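Long-range contacts in HTH-type transcriptional regulator cbl (Escherichia coli K12, PDB 2FYI), which probably serves as an accessory regulator of the cys regulon, this chain being the cofactor-binding domain of that LysR-type transcription factor: residues N10-V15 against Q201-W206; G14-A19 against V43-I48; L91-D96 against L159-V164; P114-R119 against D149-Y154. All coordinates share one frame; numbering follows the deposited sequence.

Contact 1: residues N10-V15 against Q201-W206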
loop_
_atom_site.group_PDB
_atom_site.type_symbol
_atom_site.label_atom_id
_atom_site.label_comp_id
_atom_site.label_asym_id
_atom_site.label_seq_id
_atom_site.Cartn_x
_atom_site.Cartn_y
_atom_site.Cartn_z
ATOM N N ASN A 10 -10.401 -12.412 30.860
ATOM C CA ASN A 10 -9.816 -13.647 30.341
ATOM C C ASN A 10 -10.648 -14.398 29.322
ATOM O O ASN A 10 -10.105 -15.046 28.434
ATOM C CB ASN A 10 -9.568 -14.618 31.490
ATOM C CG ASN A 10 -8.109 -14.823 31.762
ATOM O OD1 ASN A 10 -7.250 -14.468 30.934
ATOM N ND2 ASN A 10 -7.805 -15.402 32.929
ATOM N N ASP A 11 -11.963 -14.343 29.484
ATOM C CA ASP A 11 -12.868 -15.149 28.685
ATOM C C ASP A 11 -13.784 -14.291 27.831
ATOM O O ASP A 11 -14.745 -14.796 27.244
ATOM C CB ASP A 11 -13.707 -16.030 29.596
ATOM C CG ASP A 11 -12.869 -16.725 30.629
ATOM O OD1 ASP A 11 -12.206 -17.717 30.257
ATOM O OD2 ASP A 11 -12.858 -16.275 31.801
ATOM N N THR A 12 -13.496 -12.996 27.778
ATOM C CA THR A 12 -14.200 -12.128 26.867
ATOM C C THR A 12 -13.958 -12.647 25.466
ATOM O O THR A 12 -12.856 -13.022 25.112
ATOM C CB THR A 12 -13.737 -10.683 26.996
ATOM O OG1 THR A 12 -14.143 -10.177 28.266
ATOM C CG2 THR A 12 -14.359 -9.826 25.928
ATOM N N SER A 13 -15.006 -12.699 24.670
ATOM C CA SER A 13 -14.894 -13.306 23.353
ATOM C C SER A 13 -15.727 -12.537 22.320
ATOM O O SER A 13 -16.753 -11.909 22.666
ATOM C CB SER A 13 -15.275 -14.807 23.433
ATOM O OG SER A 13 -16.207 -15.226 22.438
ATOM N N GLY A 14 -15.266 -12.579 21.067
ATOM C CA GLY A 14 -15.997 -12.016 19.938
ATOM C C GLY A 14 -15.028 -11.625 18.843
ATOM O O GLY A 14 -13.837 -11.927 18.905
ATOM N N VAL A 15 -15.525 -10.927 17.839
ATOM C CA VAL A 15 -14.662 -10.511 16.771
ATOM C C VAL A 15 -14.574 -8.989 16.771
ATOM O O VAL A 15 -15.590 -8.301 16.721
ATOM C CB VAL A 15 -15.199 -10.994 15.427
ATOM C CG1 VAL A 15 -14.200 -10.678 14.334
ATOM C CG2 VAL A 15 -15.511 -12.476 15.484
ATOM N N GLN A 201 -21.928 -0.950 21.373
ATOM C CA GLN A 201 -20.748 -1.800 21.130
ATOM C C GLN A 201 -20.487 -2.872 22.193
ATOM O O GLN A 201 -21.041 -2.821 23.303
ATOM C CB GLN A 201 -19.509 -0.941 21.010
ATOM C CG GLN A 201 -19.605 0.163 19.957
ATOM C CD GLN A 201 -19.314 -0.323 18.532
ATOM O OE1 GLN A 201 -19.001 -1.507 18.293
ATOM N NE2 GLN A 201 -19.404 0.595 17.582
ATOM N N ARG A 202 -19.640 -3.846 21.841
ATOM C CA ARG A 202 -19.145 -4.865 22.790
ATOM C C ARG A 202 -18.144 -4.231 23.744
ATOM O O ARG A 202 -17.521 -3.220 23.403
ATOM C CB ARG A 202 -18.439 -5.995 22.041
ATOM C CG ARG A 202 -19.326 -6.827 21.103
ATOM C CD ARG A 202 -20.217 -7.755 21.906
ATOM N NE ARG A 202 -19.550 -8.152 23.148
ATOM C CZ ARG A 202 -18.779 -9.228 23.287
ATOM N NH1 ARG A 202 -18.569 -10.063 22.272
ATOM N NH2 ARG A 202 -18.223 -9.482 24.456
ATOM N N ASN A 203 -17.950 -4.814 24.916
ATOM C CA ASN A 203 -17.079 -4.187 25.913
ATOM C C ASN A 203 -15.661 -3.930 25.406
ATOM O O ASN A 203 -15.068 -2.881 25.694
ATOM C CB ASN A 203 -17.047 -4.995 27.212
ATOM C CG ASN A 203 -16.495 -6.406 27.025
ATOM O OD1 ASN A 203 -16.998 -7.178 26.214
ATOM N ND2 ASN A 203 -15.450 -6.745 27.785
ATOM N N TYR A 204 -15.123 -4.879 24.636
ATOM C CA TYR A 204 -13.754 -4.770 24.142
ATOM C C TYR A 204 -13.485 -3.625 23.135
ATOM O O TYR A 204 -12.336 -3.168 23.009
ATOM C CB TYR A 204 -13.243 -6.106 23.615
ATOM C CG TYR A 204 -14.088 -6.725 22.551
ATOM C CD1 TYR A 204 -14.825 -7.887 22.807
ATOM C CD2 TYR A 204 -14.159 -6.168 21.275
ATOM C CE1 TYR A 204 -15.619 -8.491 21.801
ATOM C CE2 TYR A 204 -14.949 -6.752 20.253
ATOM C CZ TYR A 204 -15.675 -7.914 20.521
ATOM O OH TYR A 204 -16.456 -8.498 19.528
ATOM N N VAL A 205 -14.515 -3.162 22.424
ATOM C CA VAL A 205 -14.322 -2.054 21.484
ATOM C C VAL A 205 -14.042 -0.851 22.345
ATOM O O VAL A 205 -13.105 -0.106 22.091
ATOM C CB VAL A 205 -15.592 -1.752 20.655
ATOM C CG1 VAL A 205 -15.424 -0.476 19.806
ATOM C CG2 VAL A 205 -15.992 -2.949 19.827
ATOM N N TRP A 206 -14.851 -0.675 23.393
ATOM C CA TRP A 206 -14.699 0.493 24.266
ATOM C C TRP A 206 -13.305 0.497 24.879
ATOM O O TRP A 206 -12.647 1.536 24.948
ATOM C CB TRP A 206 -15.770 0.545 25.351
ATOM C CG TRP A 206 -17.160 0.606 24.839
ATOM C CD1 TRP A 206 -18.169 -0.325 25.045
ATOM C CD2 TRP A 206 -17.732 1.639 24.045
ATOM N NE1 TRP A 206 -19.333 0.087 24.428
ATOM C CE2 TRP A 206 -19.091 1.288 23.804
ATOM C CE3 TRP A 206 -17.240 2.830 23.510
ATOM C CZ2 TRP A 206 -19.950 2.096 23.040
ATOM C CZ3 TRP A 206 -18.092 3.628 22.756
ATOM C CH2 TRP A 206 -19.428 3.260 22.529
#
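At one end of the lobe that holds both chain termini, the lead-in to the first strand, 14-20, meets the N-terminal turn of helix 203-212, whose N-cap position is R202. R202 bends back at chi2 and chi3 so that its NH1 points at the carbonyl oxygen of S13, 2.6 Å away and nearly straight, with an N-H...O angle of 166°. S13 O lies close to the guanidinium plane, and R202 NH2 adds a weak bond to that oxygen as well as another to N203 OD1. Y204 CE1 lies over one face of the R202 guanidinium, 3.3 Å from its plane and offset toward the rim. Y204 CG stands between backbone N and carbonyl carbon (chi1 56°). Y204 OH forms a weak hydrogen bond with V15 O at 2.9 Å. T12 CG2 meets the ring edge, 3.7 Å from Y204 CD1, while T12 and N203 approach tip to tip. G14 (phi 154°) lies close to Y204 OH and R202 NH1, and a CB here would clash with both. Backbone carbonyls of S13 and V15, around the start of the strand, taken up by side chains of a helix N-terminus thus tie the beginning of this periplasmic-binding-protein-like alpha/beta lobe to its C-terminal part.

Contact 2: residues G14-A19 against V43-I48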
loop_
_atom_site.group_PDB
_atom_site.type_symbol
_atom_site.label_atom_id
_atom_site.label_comp_id
_atom_site.label_asym_id
_atom_site.label_seq_id
_atom_site.Cartn_x
_atom_site.Cartn_y
_atom_site.Cartn_z
ATOM N N GLY A 14 -15.266 -12.579 21.067
ATOM C CA GLY A 14 -15.997 -12.016 19.938
ATOM C C GLY A 14 -15.028 -11.625 18.843
ATOM O O GLY A 14 -13.837 -11.927 18.905
ATOM N N VAL A 15 -15.525 -10.927 17.839
ATOM C CA VAL A 15 -14.662 -10.511 16.771
ATOM C C VAL A 15 -14.574 -8.989 16.771
ATOM O O VAL A 15 -15.590 -8.301 16.721
ATOM C CB VAL A 15 -15.199 -10.994 15.427
ATOM C CG1 VAL A 15 -14.200 -10.678 14.334
ATOM C CG2 VAL A 15 -15.511 -12.476 15.484
ATOM N N LEU A 16 -13.361 -8.458 16.831
ATOM C CA LEU A 16 -13.176 -7.027 16.708
ATOM C C LEU A 16 -12.662 -6.728 15.312
ATOM O O LEU A 16 -11.592 -7.185 14.943
ATOM C CB LEU A 16 -12.164 -6.535 17.733
ATOM C CG LEU A 16 -11.760 -5.075 17.579
ATOM C CD1 LEU A 16 -12.944 -4.174 17.830
ATOM C CD2 LEU A 16 -10.661 -4.769 18.547
ATOM N N THR A 17 -13.408 -5.962 14.531
ATOM C CA THR A 17 -12.931 -5.607 13.214
ATOM C C THR A 17 -12.451 -4.146 13.178
ATOM O O THR A 17 -13.213 -3.227 13.462
ATOM C CB THR A 17 -13.997 -5.867 12.129
ATOM O OG1 THR A 17 -14.276 -7.264 12.067
ATOM C CG2 THR A 17 -13.483 -5.438 10.767
ATOM N N ILE A 18 -11.184 -3.939 12.821
ATOM C CA ILE A 18 -10.616 -2.605 12.701
ATOM C C ILE A 18 -10.291 -2.321 11.254
ATOM O O ILE A 18 -9.689 -3.151 10.586
ATOM C CB ILE A 18 -9.334 -2.497 13.493
ATOM C CG1 ILE A 18 -9.682 -2.480 14.981
ATOM C CG2 ILE A 18 -8.507 -1.271 13.041
ATOM C CD1 ILE A 18 -8.534 -2.904 15.870
ATOM N N ALA A 19 -10.703 -1.154 10.772
ATOM C CA ALA A 19 -10.399 -0.751 9.420
ATOM C C ALA A 19 -9.396 0.388 9.496
ATOM O O ALA A 19 -9.546 1.326 10.298
ATOM C CB ALA A 19 -11.647 -0.337 8.695
ATOM N N VAL A 43 -10.470 -12.738 22.360
ATOM C CA VAL A 43 -11.195 -12.033 21.332
ATOM C C VAL A 43 -10.416 -12.058 20.039
ATOM O O VAL A 43 -9.226 -11.690 19.977
ATOM C CB VAL A 43 -11.496 -10.592 21.679
ATOM C CG1 VAL A 43 -11.911 -9.841 20.421
ATOM C CG2 VAL A 43 -12.584 -10.559 22.730
ATOM N N ARG A 44 -11.102 -12.495 18.992
ATOM C CA ARG A 44 -10.533 -12.531 17.641
ATOM C C ARG A 44 -10.443 -11.130 17.022
ATOM O O ARG A 44 -11.435 -10.373 16.934
ATOM C CB ARG A 44 -11.357 -13.472 16.766
ATOM C CG ARG A 44 -11.119 -13.357 15.304
ATOM C CD ARG A 44 -12.023 -14.341 14.547
ATOM N NE ARG A 44 -11.852 -14.160 13.103
ATOM C CZ ARG A 44 -11.324 -15.058 12.273
ATOM N NH1 ARG A 44 -11.198 -14.761 10.984
ATOM N NH2 ARG A 44 -10.933 -16.248 12.718
ATOM N N LEU A 45 -9.239 -10.787 16.604
ATOM C CA LEU A 45 -8.966 -9.484 16.046
ATOM C C LEU A 45 -8.849 -9.583 14.518
ATOM O O LEU A 45 -8.044 -10.336 14.036
ATOM C CB LEU A 45 -7.654 -8.990 16.628
ATOM C CG LEU A 45 -7.230 -7.662 16.041
ATOM C CD1 LEU A 45 -8.175 -6.563 16.534
ATOM C CD2 LEU A 45 -5.841 -7.366 16.489
ATOM N N GLU A 46 -9.645 -8.836 13.755
ATOM C CA GLU A 46 -9.494 -8.787 12.288
ATOM C C GLU A 46 -9.204 -7.372 11.790
ATOM O O GLU A 46 -9.791 -6.404 12.312
ATOM C CB GLU A 46 -10.751 -9.245 11.588
ATOM C CG GLU A 46 -11.127 -10.663 11.828
ATOM C CD GLU A 46 -12.588 -10.943 11.437
ATOM O OE1 GLU A 46 -13.277 -9.964 11.004
ATOM O OE2 GLU A 46 -13.046 -12.125 11.584
ATOM N N LEU A 47 -8.335 -7.239 10.780
ATOM C CA LEU A 47 -8.065 -5.923 10.202
ATOM C C LEU A 47 -8.360 -5.865 8.731
ATOM O O LEU A 47 -8.029 -6.801 8.012
ATOM C CB LEU A 47 -6.601 -5.547 10.329
ATOM C CG LEU A 47 -5.728 -5.634 11.578
ATOM C CD1 LEU A 47 -5.045 -4.245 11.660
ATOM C CD2 LEU A 47 -6.522 -5.975 12.851
ATOM N N ILE A 48 -8.935 -4.748 8.279
ATOM C CA ILE A 48 -9.108 -4.474 6.854
ATOM C C ILE A 48 -8.283 -3.244 6.548
ATOM O O ILE A 48 -8.353 -2.248 7.271
ATOM C CB ILE A 48 -10.574 -4.146 6.469
ATOM C CG1 ILE A 48 -11.551 -4.748 7.495
ATOM C CG2 ILE A 48 -10.869 -4.563 5.030
ATOM C CD1 ILE A 48 -12.942 -5.316 6.943
#
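Strands 14-20 and 43-49 run parallel in the sheet, in the register V15-R44, L16-L45, T17-E46, I18-L47. L16 N and I18 N donate hydrogen bonds to R44 O and E46 O, while E46 N and I48 N bond to L16 O and I18 O. The E46 side chain crosses those of V15 and T17 obliquely. E46 CB lies 4.0 Å from L16 O, and E46 CG, anti to the carbonyl carbon (chi1 -64°), runs 4.0 Å from V15 CG1. That methyl also touches CD of the carboxylate. At the tip the oxygens part: E46 OE1 comes 3.1 Å from T17 OG1, in a weak and unsettled hydrogen bond, whereas E46 OE2 uses its anti lone pair to take R44 NE at 2.8 Å in a salt bridge. E46 OE2 lies near the plane of the R44 guanidinium, 13° out of it, and R44 NH1 also salt-bridges D140 of the second subunit. An alanine in place of E46 would probably leave the R44 guanidinium less firmly fixed for that bridge and V15 CG1 less covered. On the other face L45 CD1 packs 3.7 Å from both L16 CD2 and I18 CD1, against helices 29-39 and 203-212. The pairing therefore divides its chemistry: an apolar face buried under helices, and a mixed face whose E46 carboxylate probably helps to orient R44 toward the second subunit.

Contact 3: residues L91-D96 against L159-V164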
loop_
_atom_site.group_PDB
_atom_site.type_symbol
_atom_site.label_atom_id
_atom_site.label_comp_id
_atom_site.label_asym_id
_atom_site.label_seq_id
_atom_site.Cartn_x
_atom_site.Cartn_y
_atom_site.Cartn_z
ATOM N N LEU A 91 11.419 14.787 5.574
ATOM C CA LEU A 91 11.954 14.766 4.217
ATOM C C LEU A 91 12.929 13.620 4.132
ATOM O O LEU A 91 13.853 13.528 4.936
ATOM C CB LEU A 91 12.622 16.109 3.890
ATOM C CG LEU A 91 13.103 16.312 2.450
ATOM C CD1 LEU A 91 11.967 16.161 1.494
ATOM C CD2 LEU A 91 13.715 17.660 2.260
ATOM N N LEU A 92 12.704 12.721 3.182
ATOM C CA LEU A 92 13.577 11.539 3.025
ATOM C C LEU A 92 14.505 11.665 1.808
ATOM O O LEU A 92 14.047 11.771 0.683
ATOM C CB LEU A 92 12.725 10.271 2.923
ATOM C CG LEU A 92 13.415 8.905 2.841
ATOM C CD1 LEU A 92 14.167 8.628 4.105
ATOM C CD2 LEU A 92 12.403 7.792 2.578
ATOM N N VAL A 93 15.807 11.676 2.023
ATOM C CA VAL A 93 16.735 11.903 0.902
ATOM C C VAL A 93 17.914 10.958 0.934
ATOM O O VAL A 93 18.248 10.436 1.981
ATOM C CB VAL A 93 17.336 13.317 0.912
ATOM C CG1 VAL A 93 16.239 14.335 0.775
ATOM C CG2 VAL A 93 18.134 13.557 2.174
ATOM N N PRO A 94 18.547 10.704 -0.214
ATOM C CA PRO A 94 19.750 9.869 -0.202
ATOM C C PRO A 94 20.897 10.475 0.604
ATOM O O PRO A 94 20.972 11.690 0.757
ATOM C CB PRO A 94 20.131 9.778 -1.678
ATOM C CG PRO A 94 18.921 10.160 -2.422
ATOM C CD PRO A 94 18.173 11.111 -1.578
ATOM N N HIS A 95 21.785 9.614 1.096
ATOM C CA HIS A 95 22.874 10.025 1.996
ATOM C C HIS A 95 23.668 11.243 1.523
ATOM O O HIS A 95 24.065 12.084 2.343
ATOM C CB HIS A 95 23.845 8.867 2.312
ATOM C CG HIS A 95 23.558 8.156 3.604
ATOM N ND1 HIS A 95 23.007 8.787 4.701
ATOM C CD2 HIS A 95 23.775 6.872 3.985
ATOM C CE1 HIS A 95 22.874 7.920 5.690
ATOM N NE2 HIS A 95 23.329 6.749 5.281
ATOM N N ASP A 96 23.914 11.342 0.221
ATOM C CA ASP A 96 24.797 12.379 -0.256
ATOM C C ASP A 96 24.095 13.446 -1.099
ATOM O O ASP A 96 24.709 14.030 -1.996
ATOM C CB ASP A 96 26.031 11.759 -0.949
ATOM C CG ASP A 96 27.309 11.593 0.047
ATOM O OD1 ASP A 96 27.138 11.469 1.312
ATOM O OD2 ASP A 96 28.506 11.587 -0.439
ATOM N N LEU A 159 14.792 8.419 -8.309
ATOM C CA LEU A 159 13.743 9.183 -8.979
ATOM C C LEU A 159 13.499 10.608 -8.466
ATOM O O LEU A 159 13.037 11.439 -9.256
ATOM C CB LEU A 159 12.449 8.422 -8.896
ATOM C CG LEU A 159 11.380 8.829 -9.893
ATOM C CD1 LEU A 159 11.797 8.423 -11.313
ATOM C CD2 LEU A 159 10.069 8.165 -9.494
ATOM N N GLY A 160 13.792 10.880 -7.182
ATOM C CA GLY A 160 13.444 12.149 -6.515
ATOM C C GLY A 160 13.552 12.128 -4.977
ATOM O O GLY A 160 14.050 11.174 -4.389
ATOM N N ILE A 161 13.110 13.166 -4.293
ATOM C CA ILE A 161 13.118 13.124 -2.833
ATOM C C ILE A 161 11.708 12.856 -2.277
ATOM O O ILE A 161 10.708 12.988 -2.995
ATOM C CB ILE A 161 13.628 14.439 -2.248
ATOM C CG1 ILE A 161 12.661 15.567 -2.604
ATOM C CG2 ILE A 161 15.013 14.728 -2.747
ATOM C CD1 ILE A 161 13.214 16.927 -2.470
ATOM N N GLY A 162 11.609 12.488 -1.007
ATOM C CA GLY A 162 10.318 12.055 -0.492
ATOM C C GLY A 162 9.817 12.874 0.669
ATOM O O GLY A 162 10.596 13.296 1.538
ATOM N N LEU A 163 8.514 13.121 0.687
ATOM C CA LEU A 163 7.867 13.623 1.895
ATOM C C LEU A 163 7.105 12.469 2.515
ATOM O O LEU A 163 6.184 11.937 1.897
ATOM C CB LEU A 163 6.948 14.790 1.567
ATOM C CG LEU A 163 7.799 16.053 1.363
ATOM C CD1 LEU A 163 7.019 17.156 0.747
ATOM C CD2 LEU A 163 8.372 16.531 2.669
ATOM N N VAL A 164 7.528 12.027 3.694
ATOM C CA VAL A 164 6.893 10.887 4.358
ATOM C C VAL A 164 6.515 11.210 5.789
ATOM O O VAL A 164 7.190 11.980 6.451
ATOM C CB VAL A 164 7.806 9.660 4.399
ATOM C CG1 VAL A 164 8.080 9.190 3.037
ATOM C CG2 VAL A 164 9.110 9.995 5.074
#
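Strands 91-94 and 161-164 lie antiparallel, their axes 4.6 Å apart and their directions differing by 152°. L92 and G162 form the hydrogen-bonded pair: L92 N donates to G162 O at 2.7 Å, nearly straight (172°), and G162 N returns a bond to L92 O at 3.1 Å. L91 and L163 are the adjoining non-hydrogen-bonded pair. L91 holds CG anti to its backbone N (chi1 -173°), which carries CD1 over toward the partner strand; there L91 CD1 sits 3.8 Å from L163 CD2, the two leucines crossing obliquely, and 4.2 Å from I161 CG1. I161 keeps CG1 in the crowded position between N and carbonyl carbon, so its other branch, CG2, lies alongside V93 CG1 at 3.7 Å, the two side chains pointing the same way. On the L92 side, G162 has no side chain, and L92 CB meets V164 CG2 at 4.2 Å. Strands 177-180 and 115-118 continue the sheet beyond the pair, and helix 148-157 packs on L92 and V164. The side chains that meet at this buried junction are all aliphatic, so the polar atoms of the contact are those of the backbone, where the paired L92 and G162 amides and carbonyls satisfy one another.

Contact 4: residues P114-R119 against D149-Y154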
loop_
_atom_site.group_PDB
_atom_site.type_symbol
_atom_site.label_atom_id
_atom_site.label_comp_id
_atom_site.label_asym_id
_atom_site.label_seq_id
_atom_site.Cartn_x
_atom_site.Cartn_y
_atom_site.Cartn_z
ATOM N N PRO A 114 12.275 17.018 -7.760
ATOM C CA PRO A 114 11.187 16.049 -7.992
ATOM C C PRO A 114 10.632 15.470 -6.677
ATOM O O PRO A 114 11.393 14.932 -5.914
ATOM C CB PRO A 114 11.890 14.951 -8.827
ATOM C CG PRO A 114 13.018 15.651 -9.481
ATOM C CD PRO A 114 13.511 16.639 -8.467
ATOM N N LEU A 115 9.341 15.583 -6.394
ATOM C CA LEU A 115 8.824 15.002 -5.148
ATOM C C LEU A 115 8.189 13.654 -5.327
ATOM O O LEU A 115 7.525 13.381 -6.349
ATOM C CB LEU A 115 7.768 15.853 -4.524
ATOM C CG LEU A 115 8.369 17.120 -3.985
ATOM C CD1 LEU A 115 7.319 17.840 -3.111
ATOM C CD2 LEU A 115 9.652 16.784 -3.211
ATOM N N ILE A 116 8.368 12.819 -4.310
ATOM C CA ILE A 116 7.714 11.544 -4.256
ATOM C C ILE A 116 6.934 11.574 -2.979
ATOM O O ILE A 116 7.495 11.588 -1.894
ATOM C CB ILE A 116 8.710 10.409 -4.209
ATOM C CG1 ILE A 116 9.707 10.544 -5.337
ATOM C CG2 ILE A 116 8.006 9.060 -4.296
ATOM C CD1 ILE A 116 10.831 9.614 -5.139
ATOM N N THR A 117 5.621 11.610 -3.099
ATOM C CA THR A 117 4.804 11.774 -1.916
ATOM C C THR A 117 3.421 11.175 -2.077
ATOM O O THR A 117 3.117 10.595 -3.123
ATOM C CB THR A 117 4.723 13.227 -1.486
ATOM O OG1 THR A 117 4.369 13.258 -0.109
ATOM C CG2 THR A 117 3.697 13.967 -2.273
ATOM N N TYR A 118 2.607 11.295 -1.033
ATOM C CA TYR A 118 1.279 10.688 -1.031
ATOM C C TYR A 118 0.363 11.340 -2.041
ATOM O O TYR A 118 0.483 12.511 -2.329
ATOM C CB TYR A 118 0.648 10.772 0.360
ATOM C CG TYR A 118 1.545 10.202 1.417
ATOM C CD1 TYR A 118 2.172 11.041 2.336
ATOM C CD2 TYR A 118 1.805 8.837 1.467
ATOM C CE1 TYR A 118 3.022 10.538 3.296
ATOM C CE2 TYR A 118 2.646 8.324 2.418
ATOM C CZ TYR A 118 3.261 9.188 3.331
ATOM O OH TYR A 118 4.108 8.701 4.302
ATOM N N ARG A 119 -0.567 10.577 -2.573
ATOM C CA ARG A 119 -1.536 11.127 -3.474
ATOM C C ARG A 119 -2.527 12.022 -2.698
ATOM O O ARG A 119 -2.625 11.924 -1.496
ATOM C CB ARG A 119 -2.267 9.977 -4.124
ATOM C CG ARG A 119 -3.642 9.851 -3.592
ATOM C CD ARG A 119 -4.210 8.485 -3.752
ATOM N NE ARG A 119 -4.245 8.012 -5.128
ATOM C CZ ARG A 119 -5.054 7.039 -5.508
ATOM N NH1 ARG A 119 -5.878 6.518 -4.610
ATOM N NH2 ARG A 119 -5.049 6.595 -6.753
ATOM N N ASP A 149 6.124 2.900 1.673
ATOM C CA ASP A 149 7.168 1.958 1.263
ATOM C C ASP A 149 7.499 2.134 -0.202
ATOM O O ASP A 149 8.670 2.050 -0.602
ATOM C CB ASP A 149 6.770 0.527 1.572
ATOM C CG ASP A 149 6.634 0.287 3.073
ATOM O OD1 ASP A 149 7.637 0.459 3.821
ATOM O OD2 ASP A 149 5.516 -0.047 3.541
ATOM N N VAL A 150 6.468 2.400 -1.004
ATOM C CA VAL A 150 6.699 2.804 -2.369
ATOM C C VAL A 150 7.608 4.056 -2.374
ATOM O O VAL A 150 8.658 4.073 -3.041
ATOM C CB VAL A 150 5.382 3.020 -3.101
ATOM C CG1 VAL A 150 5.615 3.631 -4.475
ATOM C CG2 VAL A 150 4.694 1.727 -3.245
ATOM N N ILE A 151 7.249 5.074 -1.602
ATOM C CA ILE A 151 8.114 6.227 -1.511
ATOM C C ILE A 151 9.543 5.839 -1.194
ATOM O O ILE A 151 10.472 6.334 -1.842
ATOM C CB ILE A 151 7.624 7.251 -0.501
ATOM C CG1 ILE A 151 6.199 7.684 -0.852
ATOM C CG2 ILE A 151 8.487 8.483 -0.532
ATOM C CD1 ILE A 151 5.524 8.570 0.183
ATOM N N LYS A 152 9.765 4.960 -0.223
ATOM C CA LYS A 152 11.168 4.580 0.080
ATOM C C LYS A 152 11.897 4.003 -1.139
ATOM O O LYS A 152 13.038 4.370 -1.421
ATOM C CB LYS A 152 11.285 3.605 1.247
ATOM C CG LYS A 152 11.030 4.245 2.578
ATOM C CD LYS A 152 10.451 3.213 3.544
ATOM C CE LYS A 152 10.107 3.792 4.925
ATOM N NZ LYS A 152 9.426 2.705 5.750
ATOM N N THR A 153 11.226 3.122 -1.874
ATOM C CA THR A 153 11.849 2.472 -3.008
ATOM C C THR A 153 12.307 3.493 -4.042
ATOM O O THR A 153 13.413 3.371 -4.574
ATOM C CB THR A 153 10.893 1.453 -3.606
ATOM O OG1 THR A 153 10.599 0.481 -2.596
ATOM C CG2 THR A 153 11.451 0.762 -4.836
ATOM N N TYR A 154 11.487 4.512 -4.323
ATOM C CA TYR A 154 11.814 5.390 -5.440
ATOM C C TYR A 154 12.828 6.460 -5.054
ATOM O O TYR A 154 13.564 6.972 -5.922
ATOM C CB TYR A 154 10.547 5.887 -6.188
ATOM C CG TYR A 154 10.075 4.751 -7.002
ATOM C CD1 TYR A 154 9.145 3.843 -6.496
ATOM C CD2 TYR A 154 10.674 4.470 -8.200
ATOM C CE1 TYR A 154 8.771 2.713 -7.235
ATOM C CE2 TYR A 154 10.330 3.339 -8.933
ATOM C CZ TYR A 154 9.379 2.467 -8.456
ATOM O OH TYR A 154 9.065 1.334 -9.205
#
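Strand 115-118 and helix 149-154 run antiparallel, 171° between their directions and 8.2 Å between their axes, with I116 and I151 nearest each other. No hydrogen bond joins them; the interface is apolar packing between isoleucines and the Y118 ring, with Y154 at one end. I151 uses both its branches. I151 CG2, anti to the backbone N, rests 3.8 Å from I116 CG2, the two isoleucines sliding past each other in opposite directions. CG1, anti to the carbonyl carbon (chi1 -57°), carries I151 CD1 onto the strand, 3.9 Å from T117 CA. I151 CD1 also stands over one face of the Y118 ring, 4.0 Å from the ring centroid and 23° off the normal, as a CH-pi contact displaced toward the CE2 side. Y118 OH is held beyond the contact by S148 OG and A165 N, which probably keeps the ring at this tilt. I116 CD1, the far end of its longer branch, packs 3.9 Å from Y154 CB, while Y154 OH bonds to A25 O of the second subunit. An alanine at I151 would remove the CD1 methyl over Y118 and the CG2 methyl against I116, and would probably loosen the seat of the helix. T117 points away, toward helix 125-134, so strand 115-118 is sandwiched between two helices; helix 148-157 passes over it in the beta-alpha-beta crossover from strand 141-145 to strand 161-165, the parallel neighbours of 115-118.

Overall arrangement
The four contacts fall into two groups. Contacts 1 and 2 share strand 14-20 in one lobe, their centres about 10 Å apart; contacts 3 and 4 lie in the other, their centres about 8 Å apart, joined by backbone bonding between strands 161-165 and 115-118. Centres of contacts 1 and 3 are about 43 Å apart. Along the chain contact 2 closes before contact 3 opens, contact 4 nests inside contact 3, and contact 1 encloses contacts 3 and 4, bringing the chain back to its first lobe. Strands 79-94 and 189-196 link the lobes, as in the two-lobed periplasmic-binding-protein fold. Contacts 2 and 4 both touch the second subunit, placing each lobe at the dimer interface.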